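Local coordinates for protein thymidylate synthase 1 (Bacillus subtilis, PDB 1BSF) that catalyses the reductive methylation of dUMP to dTMP as a homodimeric thymidylate synthase, with 5,10-methylenetetrahydrofolate as methyl donor and reductant, at residues S52-L57 / N191-N196; L175-R180 / G211-N216. All blocks are in the same frame, centred on the assembly; numbering follows the deposited sequence.

Contact 1 (S52-L57 / N191-N196); sequences SEVPIL and NVFQYN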
loop_
_atom_site.group_PDB
_atom_site.type_symbol
_atom_site.label_atom_id
_atom_site.label_comp_id
_atom_site.label_asym_id
_atom_site.label_seq_id
_atom_site.Cartn_x
_atom_site.Cartn_y
_atom_site.Cartn_z
ATOM N N SER A 52 -0.519 22.431 -5.930
ATOM C CA SER A 52 -0.494 23.847 -6.237
ATOM C C SER A 52 0.790 24.075 -7.009
ATOM O O SER A 52 1.005 25.141 -7.590
ATOM C CB SER A 52 -0.499 24.676 -4.952
ATOM O OG SER A 52 0.274 24.064 -3.932
ATOM N N GLU A 53 1.637 23.049 -7.005
ATOM C CA GLU A 53 2.910 23.087 -7.711
ATOM C C GLU A 53 3.437 21.690 -8.030
ATOM O O GLU A 53 2.944 20.689 -7.508
ATOM C CB GLU A 53 3.942 23.863 -6.894
ATOM C CG GLU A 53 4.311 23.223 -5.582
ATOM C CD GLU A 53 4.964 24.216 -4.656
ATOM O OE1 GLU A 53 4.576 25.406 -4.690
ATOM O OE2 GLU A 53 5.867 23.815 -3.897
ATOM N N VAL A 54 4.437 21.639 -8.906
ATOM C CA VAL A 54 5.061 20.389 -9.335
ATOM C C VAL A 54 6.019 19.851 -8.268
ATOM O O VAL A 54 6.941 20.548 -7.843
ATOM C CB VAL A 54 5.849 20.602 -10.672
ATOM C CG1 VAL A 54 7.041 19.654 -10.763
ATOM C CG2 VAL A 54 4.915 20.407 -11.862
ATOM N N PRO A 55 5.822 18.594 -7.830
ATOM C CA PRO A 55 6.737 18.071 -6.811
ATOM C C PRO A 55 8.071 17.702 -7.456
ATOM O O PRO A 55 8.226 16.612 -8.000
ATOM C CB PRO A 55 6.009 16.849 -6.266
ATOM C CG PRO A 55 5.190 16.385 -7.400
ATOM C CD PRO A 55 4.811 17.595 -8.218
ATOM N N ILE A 56 9.031 18.614 -7.384
ATOM C CA ILE A 56 10.338 18.374 -7.978
ATOM C C ILE A 56 11.437 19.068 -7.185
ATOM O O ILE A 56 11.272 20.201 -6.740
ATOM C CB ILE A 56 10.370 18.890 -9.440
ATOM C CG1 ILE A 56 11.769 18.717 -10.041
ATOM C CG2 ILE A 56 9.978 20.355 -9.477
ATOM C CD1 ILE A 56 11.853 17.607 -11.058
ATOM N N LEU A 57 12.564 18.383 -7.021
ATOM C CA LEU A 57 13.703 18.938 -6.299
ATOM C C LEU A 57 14.224 20.185 -7.020
ATOM O O LEU A 57 14.258 20.240 -8.253
ATOM C CB LEU A 57 14.832 17.910 -6.220
ATOM C CG LEU A 57 14.929 16.909 -5.070
ATOM C CD1 LEU A 57 16.009 15.890 -5.400
ATOM C CD2 LEU A 57 15.252 17.616 -3.765
ATOM N N ASN A 191 11.119 9.091 -9.052
ATOM C CA ASN A 191 9.830 8.414 -8.992
ATOM C C ASN A 191 8.686 9.394 -8.696
ATOM O O ASN A 191 7.787 9.572 -9.521
ATOM C CB ASN A 191 9.846 7.320 -7.924
ATOM C CG ASN A 191 10.891 6.252 -8.185
ATOM O OD1 ASN A 191 11.261 5.983 -9.332
ATOM N ND2 ASN A 191 11.366 5.624 -7.114
ATOM N N VAL A 192 8.740 10.043 -7.533
ATOM C CA VAL A 192 7.694 10.983 -7.118
ATOM C C VAL A 192 7.120 11.845 -8.244
ATOM O O VAL A 192 6.016 11.602 -8.726
ATOM C CB VAL A 192 8.186 11.924 -5.993
ATOM C CG1 VAL A 192 7.041 12.803 -5.531
ATOM C CG2 VAL A 192 8.729 11.115 -4.828
ATOM N N PHE A 193 7.864 12.862 -8.641
ATOM C CA PHE A 193 7.445 13.753 -9.717
ATOM C C PHE A 193 6.918 12.961 -10.916
ATOM O O PHE A 193 5.956 13.359 -11.577
ATOM C CB PHE A 193 8.641 14.604 -10.152
ATOM C CG PHE A 193 8.589 15.056 -11.584
ATOM C CD1 PHE A 193 9.132 14.273 -12.595
ATOM C CD2 PHE A 193 8.052 16.297 -11.914
ATOM C CE1 PHE A 193 9.147 14.723 -13.914
ATOM C CE2 PHE A 193 8.062 16.757 -13.233
ATOM C CZ PHE A 193 8.609 15.975 -14.231
ATOM N N GLN A 194 7.562 11.834 -11.187
ATOM C CA GLN A 194 7.181 11.002 -12.307
ATOM C C GLN A 194 5.761 10.470 -12.208
ATOM O O GLN A 194 5.007 10.525 -13.182
ATOM C CB GLN A 194 8.167 9.837 -12.450
ATOM C CG GLN A 194 7.551 8.500 -12.845
ATOM C CD GLN A 194 8.555 7.368 -12.761
ATOM O OE1 GLN A 194 9.471 7.279 -13.579
ATOM N NE2 GLN A 194 8.401 6.505 -11.763
ATOM N N TYR A 195 5.386 9.947 -11.044
ATOM C CA TYR A 195 4.038 9.396 -10.902
ATOM C C TYR A 195 3.002 10.487 -10.704
ATOM O O TYR A 195 1.799 10.214 -10.699
ATOM C CB TYR A 195 3.990 8.360 -9.773
ATOM C CG TYR A 195 4.180 6.936 -10.278
ATOM C CD1 TYR A 195 5.457 6.404 -10.460
ATOM C CD2 TYR A 195 3.085 6.130 -10.607
ATOM C CE1 TYR A 195 5.640 5.092 -10.961
ATOM C CE2 TYR A 195 3.261 4.812 -11.112
ATOM C CZ TYR A 195 4.537 4.310 -11.279
ATOM O OH TYR A 195 4.719 3.027 -11.733
ATOM N N ASN A 196 3.482 11.725 -10.569
ATOM C CA ASN A 196 2.621 12.895 -10.409
ATOM C C ASN A 196 2.291 13.384 -11.817
ATOM O O ASN A 196 1.265 14.019 -12.059
ATOM C CB ASN A 196 3.345 13.989 -9.616
ATOM C CG ASN A 196 2.475 15.200 -9.368
ATOM O OD1 ASN A 196 2.570 16.196 -10.077
ATOM N ND2 ASN A 196 1.623 15.126 -8.358
#
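Helix 188-206 of the thymidylate synthase fold meets the loop after strand 39-49 in a buried contact, where Pro55 settles between Phe193 and Asn196. The contact rests on close packing, and no hydrogen bond joins the two segments. With CG anti to the backbone N (chi1 152°), Phe193 reaches out beside the loop and is met there by three consecutive residues. Val54 comes to the edge of the ring, near its plane, with CG1 3.7 Å from Phe193 CD2. Ile56 lies alongside, pointing the same way, and lays its terminal methyl over one face as a CH-pi contact: CD1 is 4.3 Å from the centroid of the Phe193 ring, 18° off the ring normal but shifted toward the rim. The carbonyl O of Pro55 sits near the root of the side chain, 3.0 Å from Phe193 CB.

The same helix touches strand 209-223 through Val192, which packs on Phe215, so it is enclosed between loop and sheet. Asn191, at the start of the segment, is predicted to help bind the dUMP shared with the other subunit.

One turn on from Val192, Asn196 takes the proline ring itself. The two side chains cross obliquely, with Asn196 CG 3.6 Å from Pro55 CG and Asn196 OD1 3.2 Å from Pro55 CD. That oxygen accepts a hydrogen bond from Arg200 NE further along the helix, which satisfies it in its buried setting and would limit rotation of the amide. Pro55 CB touches Val192 more loosely, 4.2 Å from CG1.

Contact 2 (L175-R180 / G211-N216); sequences LEVRAR and GEYIFN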
loop_
_atom_site.group_PDB
_atom_site.type_symbol
_atom_site.label_atom_id
_atom_site.label_comp_id
_atom_site.label_asym_id
_atom_site.label_seq_id
_atom_site.Cartn_x
_atom_site.Cartn_y
_atom_site.Cartn_z
ATOM N N LEU A 175 -4.641 10.924 -6.239
ATOM C CA LEU A 175 -3.748 9.817 -6.557
ATOM C C LEU A 175 -2.820 9.468 -5.402
ATOM O O LEU A 175 -2.034 10.302 -4.930
ATOM C CB LEU A 175 -2.909 10.163 -7.790
ATOM C CG LEU A 175 -1.796 9.187 -8.184
ATOM C CD1 LEU A 175 -2.225 7.733 -8.014
ATOM C CD2 LEU A 175 -1.448 9.449 -9.622
ATOM N N GLU A 176 -2.920 8.223 -4.960
ATOM C CA GLU A 176 -2.099 7.714 -3.871
ATOM C C GLU A 176 -1.164 6.719 -4.536
ATOM O O GLU A 176 -1.587 5.957 -5.403
ATOM C CB GLU A 176 -2.974 6.986 -2.833
ATOM C CG GLU A 176 -2.806 7.458 -1.394
ATOM C CD GLU A 176 -3.501 6.552 -0.382
ATOM O OE1 GLU A 176 -4.476 5.850 -0.746
ATOM O OE2 GLU A 176 -3.066 6.546 0.793
ATOM N N VAL A 177 0.096 6.711 -4.131
ATOM C CA VAL A 177 1.053 5.792 -4.732
ATOM C C VAL A 177 1.870 5.118 -3.641
ATOM O O VAL A 177 2.059 5.694 -2.568
ATOM C CB VAL A 177 2.056 6.545 -5.670
ATOM C CG1 VAL A 177 3.005 5.557 -6.285
ATOM C CG2 VAL A 177 1.316 7.321 -6.760
ATOM N N ARG A 178 2.359 3.906 -3.904
ATOM C CA ARG A 178 3.200 3.251 -2.913
ATOM C C ARG A 178 4.404 2.490 -3.449
ATOM O O ARG A 178 4.317 1.771 -4.439
ATOM C CB ARG A 178 2.387 2.317 -2.007
ATOM C CG ARG A 178 3.229 1.769 -0.858
ATOM C CD ARG A 178 2.476 1.758 0.468
ATOM N NE ARG A 178 3.243 1.152 1.559
ATOM C CZ ARG A 178 3.825 -0.044 1.508
ATOM N NH1 ARG A 178 3.749 -0.787 0.414
ATOM N NH2 ARG A 178 4.497 -0.498 2.562
ATOM N N ALA A 179 5.528 2.660 -2.758
ATOM C CA ALA A 179 6.794 2.010 -3.096
ATOM C C ALA A 179 7.186 1.032 -1.972
ATOM O O ALA A 179 7.121 1.383 -0.797
ATOM C CB ALA A 179 7.892 3.084 -3.276
ATOM N N ARG A 180 7.582 -0.191 -2.316
ATOM C CA ARG A 180 7.980 -1.131 -1.267
ATOM C C ARG A 180 9.364 -0.740 -0.753
ATOM O O ARG A 180 9.768 -1.107 0.346
ATOM C CB ARG A 180 7.988 -2.582 -1.770
ATOM C CG ARG A 180 8.388 -2.780 -3.225
ATOM C CD ARG A 180 9.271 -4.020 -3.399
ATOM N NE ARG A 180 10.225 -3.858 -4.492
ATOM C CZ ARG A 180 11.533 -4.073 -4.387
ATOM N NH1 ARG A 180 12.053 -4.466 -3.234
ATOM N NH2 ARG A 180 12.322 -3.899 -5.437
ATOM N N GLY A 211 -6.619 16.327 -7.462
ATOM C CA GLY A 211 -6.829 16.248 -6.029
ATOM C C GLY A 211 -5.476 16.170 -5.359
ATOM O O GLY A 211 -4.469 16.535 -5.955
ATOM N N GLU A 212 -5.438 15.694 -4.122
ATOM C CA GLU A 212 -4.175 15.590 -3.401
ATOM C C GLU A 212 -3.289 14.523 -4.028
ATOM O O GLU A 212 -3.784 13.521 -4.534
ATOM C CB GLU A 212 -4.431 15.228 -1.930
ATOM C CG GLU A 212 -3.686 16.104 -0.911
ATOM C CD GLU A 212 -3.287 15.337 0.347
ATOM O OE1 GLU A 212 -4.178 14.770 1.023
ATOM O OE2 GLU A 212 -2.074 15.308 0.654
ATOM N N TYR A 213 -1.980 14.737 -4.010
ATOM C CA TYR A 213 -1.071 13.729 -4.537
ATOM C C TYR A 213 -0.338 13.196 -3.313
ATOM O O TYR A 213 0.308 13.949 -2.584
ATOM C CB TYR A 213 -0.094 14.326 -5.545
ATOM C CG TYR A 213 0.968 13.347 -5.984
ATOM C CD1 TYR A 213 0.631 12.048 -6.373
ATOM C CD2 TYR A 213 2.315 13.707 -5.976
ATOM C CE1 TYR A 213 1.606 11.131 -6.738
ATOM C CE2 TYR A 213 3.299 12.801 -6.339
ATOM C CZ TYR A 213 2.939 11.519 -6.717
ATOM O OH TYR A 213 3.922 10.632 -7.063
ATOM N N ILE A 214 -0.465 11.894 -3.090
ATOM C CA ILE A 214 0.112 11.219 -1.928
ATOM C C ILE A 214 1.057 10.116 -2.372
ATOM O O ILE A 214 0.687 9.263 -3.167
ATOM C CB ILE A 214 -1.018 10.576 -1.063
ATOM C CG1 ILE A 214 -2.103 11.616 -0.769
ATOM C CG2 ILE A 214 -0.448 10.004 0.233
ATOM C CD1 ILE A 214 -3.509 11.091 -0.952
ATOM N N PHE A 215 2.270 10.118 -1.832
ATOM C CA PHE A 215 3.266 9.116 -2.203
ATOM C C PHE A 215 3.722 8.353 -0.962
ATOM O O PHE A 215 4.202 8.954 -0.007
ATOM C CB PHE A 215 4.448 9.826 -2.857
ATOM C CG PHE A 215 5.425 8.918 -3.536
ATOM C CD1 PHE A 215 6.425 8.282 -2.808
ATOM C CD2 PHE A 215 5.430 8.802 -4.929
ATOM C CE1 PHE A 215 7.430 7.551 -3.459
ATOM C CE2 PHE A 215 6.423 8.077 -5.582
ATOM C CZ PHE A 215 7.427 7.453 -4.850
ATOM N N ASN A 216 3.584 7.030 -0.995
ATOM C CA ASN A 216 3.973 6.197 0.136
ATOM C C ASN A 216 5.198 5.331 -0.113
ATOM O O ASN A 216 5.316 4.645 -1.138
ATOM C CB ASN A 216 2.791 5.321 0.580
ATOM C CG ASN A 216 1.579 6.139 0.930
ATOM O OD1 ASN A 216 1.682 7.111 1.657
ATOM N ND2 ASN A 216 0.428 5.765 0.397
#
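Val177 and Asn216 lie at the tight end of two neighbouring parallel strands, linked by a β-α-β crossover through helix 188-206. The strands run 13° from parallel, and the bond from Asn216 N to Val177 O is short at 2.6 Å, the donor tilted 29° out of the carbonyl plane. Apolar groups fill one face: Val177 CG2, anti to the carbonyl carbon, comes to the edge of the Tyr213 ring, 3.8 Å from CE1, while Val177 CB meets Phe215. On the other face, Glu176 CG packs 3.6 Å from Ile214 CB, and Arg178, bent at chi2 (138°), crosses Asn216 at about a right angle, with CD 3.6 Å from Asn216 CB. This face abuts the second subunit: Glu176 OE1 forms a salt bridge with Arg178 NH2 of that subunit and also hydrogen-bonds Tyr167 OH of its own chain. Replacing Glu176 with alanine is likely to leave Arg178 of the second subunit without its carboxylate mate and to open a gap beside Ile214. Asn216 OD1 is held by Gln46. The pairing is looser at Glu212, which is partly exposed and turns its carboxylate to Arg48. Its backbone reaches across, Glu212 O accepting from Leu175 N at 3.2 Å.

In the fold
Both contacts are buried, but they serve different layers of the fold. Contact 1 is within one subunit, holding a loop to helix 188-206 by apolar and van der Waals packing alone. Contact 2 joins two strands through backbone hydrogen bonds, and its polar face belongs to the dimer interface, with charges paired between subunits. Helix 188-206 leads into strand 209-223 and packs back against it, so the two contacts meet: Tyr213 OH lies 2.8 Å from Val192 O, a probable though weak hydrogen bond. Segment 175-180 of contact 2 also carries Arg180, which probably serves the dUMP site of the partner subunit.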